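Local coordinates for lovastatin nonaketide synthase, polyketide synthase component (Aspergillus terreus, PDB 7CPX), which builds the nonaketide dihydromonacolin L from malonyl-CoA units during lovastatin biosynthesis, working as a homodimeric, iterative multidomain polyketide synthase together with LovC, at residues Q3-S16 with D262-G274. The protein carries 2 engineered substitutions. Numbering follows the deposited sequence.
Sequences QSMYPNEPIVVVGS and DGDTIECVIRETG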
# COMPACT_ATOMS: atom_id res chain seq x y z
N GLN A 3 -32.38 51.71 -29.17
CA GLN A 3 -31.91 50.76 -28.17
C GLN A 3 -30.58 51.17 -27.54
O GLN A 3 -30.20 50.59 -26.52
CB GLN A 3 -31.76 49.37 -28.81
CG GLN A 3 -31.50 48.26 -27.81
CD GLN A 3 -31.63 46.88 -28.44
OE1 GLN A 3 -31.39 46.71 -29.64
NE2 GLN A 3 -32.02 45.90 -27.64
N SER A 4 -29.89 52.15 -28.11
CA SER A 4 -28.61 52.61 -27.60
C SER A 4 -28.74 53.81 -26.66
O SER A 4 -27.72 54.35 -26.23
CB SER A 4 -27.67 52.97 -28.76
OG SER A 4 -26.41 53.38 -28.28
N MET A 5 -29.96 54.22 -26.34
CA MET A 5 -30.20 55.40 -25.51
C MET A 5 -30.36 55.05 -24.04
O MET A 5 -30.73 55.92 -23.25
CB MET A 5 -31.45 56.13 -26.00
CG MET A 5 -31.32 56.69 -27.41
SD MET A 5 -32.88 57.34 -28.05
CE MET A 5 -33.31 58.53 -26.78
N TYR A 6 -30.08 53.81 -23.65
CA TYR A 6 -30.26 53.39 -22.28
C TYR A 6 -29.24 54.09 -21.37
O TYR A 6 -28.19 54.54 -21.83
CB TYR A 6 -30.14 51.88 -22.17
CG TYR A 6 -31.11 51.13 -23.05
CD1 TYR A 6 -32.34 51.68 -23.39
CD2 TYR A 6 -30.79 49.88 -23.56
CE1 TYR A 6 -33.22 51.00 -24.20
CE2 TYR A 6 -31.67 49.19 -24.37
CZ TYR A 6 -32.89 49.76 -24.69
OH TYR A 6 -33.77 49.08 -25.50
N PRO A 7 -29.54 54.19 -20.06
CA PRO A 7 -28.65 54.93 -19.16
C PRO A 7 -27.21 54.48 -19.26
O PRO A 7 -26.31 55.28 -19.54
CB PRO A 7 -29.24 54.64 -17.77
CG PRO A 7 -30.66 54.28 -18.02
CD PRO A 7 -30.67 53.58 -19.35
N ASN A 8 -26.97 53.19 -19.02
CA ASN A 8 -25.67 52.59 -19.25
C ASN A 8 -25.63 52.00 -20.65
O ASN A 8 -26.60 51.37 -21.09
CB ASN A 8 -25.37 51.52 -18.21
CG ASN A 8 -25.29 52.07 -16.80
OD1 ASN A 8 -26.07 51.70 -15.93
ND2 ASN A 8 -24.34 52.97 -16.58
N GLU A 9 -24.52 52.21 -21.35
CA GLU A 9 -24.45 51.80 -22.74
C GLU A 9 -24.71 50.30 -22.84
O GLU A 9 -24.04 49.51 -22.16
CB GLU A 9 -23.08 52.13 -23.33
CG GLU A 9 -22.95 51.76 -24.79
CD GLU A 9 -21.79 52.48 -25.47
OE1 GLU A 9 -21.03 53.17 -24.77
OE2 GLU A 9 -21.66 52.35 -26.70
N PRO A 10 -25.67 49.86 -23.66
CA PRO A 10 -26.01 48.44 -23.70
C PRO A 10 -24.92 47.60 -24.35
O PRO A 10 -24.65 47.74 -25.55
CB PRO A 10 -27.30 48.41 -24.52
CG PRO A 10 -27.20 49.59 -25.40
CD PRO A 10 -26.50 50.65 -24.59
N ILE A 11 -24.29 46.73 -23.57
CA ILE A 11 -23.33 45.81 -24.14
C ILE A 11 -24.06 44.90 -25.12
O ILE A 11 -25.29 44.78 -25.10
CB ILE A 11 -22.61 45.02 -23.04
CG1 ILE A 11 -21.94 45.98 -22.06
CG2 ILE A 11 -21.59 44.07 -23.63
CD1 ILE A 11 -21.01 46.98 -22.71
N VAL A 12 -23.30 44.25 -26.00
CA VAL A 12 -23.89 43.45 -27.06
C VAL A 12 -23.11 42.16 -27.23
O VAL A 12 -21.88 42.18 -27.32
CB VAL A 12 -23.95 44.24 -28.38
CG1 VAL A 12 -22.59 44.30 -29.03
CG2 VAL A 12 -24.96 43.64 -29.31
N VAL A 13 -23.83 41.04 -27.25
CA VAL A 13 -23.25 39.75 -27.62
C VAL A 13 -23.22 39.68 -29.14
O VAL A 13 -24.27 39.58 -29.79
CB VAL A 13 -24.06 38.58 -27.03
CG1 VAL A 13 -23.41 37.27 -27.42
CG2 VAL A 13 -24.16 38.70 -25.53
N VAL A 14 -22.02 39.73 -29.71
CA VAL A 14 -21.84 39.67 -31.15
C VAL A 14 -21.55 38.26 -31.64
O VAL A 14 -21.79 37.96 -32.82
CB VAL A 14 -20.71 40.60 -31.60
CG1 VAL A 14 -21.03 42.04 -31.27
CG2 VAL A 14 -19.39 40.21 -30.95
N GLY A 15 -21.04 37.39 -30.78
CA GLY A 15 -20.72 36.03 -31.18
C GLY A 15 -20.51 35.17 -29.96
O GLY A 15 -20.29 35.66 -28.85
N SER A 16 -20.58 33.86 -30.18
CA SER A 16 -20.45 32.91 -29.09
C SER A 16 -19.83 31.62 -29.59
O SER A 16 -19.97 31.25 -30.76
CB SER A 16 -21.80 32.63 -28.43
OG SER A 16 -22.73 32.13 -29.37
N ASP A 262 -17.96 48.63 -35.88
CA ASP A 262 -17.12 47.56 -36.39
C ASP A 262 -17.87 46.61 -37.32
O ASP A 262 -17.26 45.69 -37.87
CB ASP A 262 -16.52 46.76 -35.23
CG ASP A 262 -15.63 47.61 -34.34
OD1 ASP A 262 -15.01 48.56 -34.86
OD2 ASP A 262 -15.55 47.33 -33.13
N GLY A 263 -19.18 46.81 -37.50
CA GLY A 263 -19.94 45.97 -38.41
C GLY A 263 -19.97 44.51 -38.01
O GLY A 263 -19.81 43.63 -38.87
N ASP A 264 -20.17 44.23 -36.73
CA ASP A 264 -20.23 42.87 -36.23
C ASP A 264 -21.68 42.44 -36.05
O ASP A 264 -22.47 43.14 -35.40
CB ASP A 264 -19.49 42.75 -34.89
CG ASP A 264 -18.02 43.12 -35.01
OD1 ASP A 264 -17.44 42.89 -36.09
OD2 ASP A 264 -17.46 43.63 -34.02
N THR A 265 -22.04 41.30 -36.64
CA THR A 265 -23.39 40.78 -36.48
C THR A 265 -23.67 40.52 -35.01
O THR A 265 -22.83 39.98 -34.28
CB THR A 265 -23.56 39.49 -37.28
OG1 THR A 265 -23.46 39.78 -38.68
CG2 THR A 265 -24.92 38.87 -37.00
N ILE A 266 -24.85 40.92 -34.57
CA ILE A 266 -25.20 40.92 -33.16
C ILE A 266 -26.07 39.71 -32.84
O ILE A 266 -27.04 39.41 -33.54
CB ILE A 266 -25.93 42.23 -32.79
CG1 ILE A 266 -24.92 43.38 -32.76
CG2 ILE A 266 -26.64 42.06 -31.46
CD1 ILE A 266 -25.55 44.75 -32.70
N GLU A 267 -25.71 39.01 -31.77
CA GLU A 267 -26.52 37.91 -31.26
C GLU A 267 -27.59 38.41 -30.30
O GLU A 267 -28.73 37.95 -30.34
CB GLU A 267 -25.64 36.86 -30.57
CG GLU A 267 -24.68 36.14 -31.50
CD GLU A 267 -24.02 34.96 -30.84
OE1 GLU A 267 -24.15 34.81 -29.60
OE2 GLU A 267 -23.36 34.17 -31.55
N CYS A 268 -27.24 39.35 -29.42
CA CYS A 268 -28.23 39.94 -28.53
C CYS A 268 -27.62 41.17 -27.89
O CYS A 268 -26.47 41.53 -28.15
CB CYS A 268 -28.71 38.95 -27.47
SG CYS A 268 -27.44 38.44 -26.29
N VAL A 269 -28.41 41.82 -27.03
CA VAL A 269 -28.00 43.04 -26.35
C VAL A 269 -28.14 42.80 -24.85
O VAL A 269 -29.25 42.68 -24.34
CB VAL A 269 -28.83 44.25 -26.79
CG1 VAL A 269 -28.77 45.35 -25.75
CG2 VAL A 269 -28.34 44.77 -28.13
N ILE A 270 -27.01 42.76 -24.15
CA ILE A 270 -27.00 42.75 -22.69
C ILE A 270 -27.20 44.20 -22.25
O ILE A 270 -26.26 45.00 -22.22
CB ILE A 270 -25.71 42.16 -22.13
CG1 ILE A 270 -25.51 40.74 -22.67
CG2 ILE A 270 -25.75 42.14 -20.62
CD1 ILE A 270 -24.23 40.09 -22.22
N ARG A 271 -28.45 44.55 -21.94
CA ARG A 271 -28.76 45.92 -21.55
C ARG A 271 -28.15 46.26 -20.20
O ARG A 271 -27.63 47.37 -20.01
CB ARG A 271 -30.28 46.10 -21.52
CG ARG A 271 -30.75 47.46 -21.04
CD ARG A 271 -32.22 47.65 -21.34
NE ARG A 271 -32.71 48.96 -20.93
CZ ARG A 271 -33.84 49.50 -21.35
NH1 ARG A 271 -34.62 48.89 -22.23
NH2 ARG A 271 -34.20 50.69 -20.88
N GLU A 272 -28.21 45.34 -19.25
CA GLU A 272 -27.68 45.58 -17.92
C GLU A 272 -27.39 44.24 -17.26
O GLU A 272 -28.07 43.24 -17.53
CB GLU A 272 -28.65 46.39 -17.07
CG GLU A 272 -28.12 46.80 -15.71
CD GLU A 272 -26.94 47.76 -15.80
OE1 GLU A 272 -26.68 48.26 -16.91
OE2 GLU A 272 -26.29 48.00 -14.77
N THR A 273 -26.38 44.23 -16.40
CA THR A 273 -25.97 43.01 -15.69
C THR A 273 -25.57 43.42 -14.27
O THR A 273 -24.43 43.82 -14.03
CB THR A 273 -24.83 42.30 -16.40
OG1 THR A 273 -25.17 42.11 -17.78
CG2 THR A 273 -24.57 40.95 -15.76
N GLY A 274 -26.51 43.30 -13.34
CA GLY A 274 -26.23 43.57 -11.95
C GLY A 274 -25.77 42.33 -11.22
O GLY A 274 -26.10 41.21 -11.59
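R271 crosses the Y6 side chain at about a right angle, its guanidinium flat over one face of the ring. With CG anti to the backbone N (chi1 176°) and the chain extended as far as NE, the arginine leaves its strand and passes over the tyrosine. CB only starts this path; CG of R271 comes 3.5 Å from CD2 of the Y6 ring, and CD follows as a CH-pi donor, 3.8 Å from the ring centroid. NE sits above CG and CD2 of the ring. CZ is 3.3 Å from the centroid, with the two planes 6° apart, a stacked cation-pi pair. NH1 ends above CZ of Y6 and NH2 above CD1. Stacking occupies a guanidinium face, while NH1 forms a salt bridge with E446 and NH2 a hydrogen bond with the carbonyl of A303.

Farther along, strands 11-19 and 268-277 pair antiparallel where the N-terminal and C-terminal halves of the thiolase-type ketosynthase fold meet. E267 and C268 both face V13, a classic beta bulge: V13 O accepts from E267 N and, at 3.0 Å, from C268 N. Beta-branched V13 and I270 suit an extended strand, and the small C268 fits close against V13: V13 CG2 meets C268 SG at 3.4 Å and I270 CD1 at 3.6 Å. Helices 183-196 and 369-386 add to this packing through I270. On the other face P10 CB packs against V269 CG1, 3.6 Å away. The carboxylate of E267 reaches S16, with OE1 3.0 Å from OG.

Chemically, the contact combines an apolar strand pair with a delocalised cation on an electron-rich ring; the flat stack and the two outside partners together restrict how the guanidinium can turn, and E446 probably helps to balance its charge.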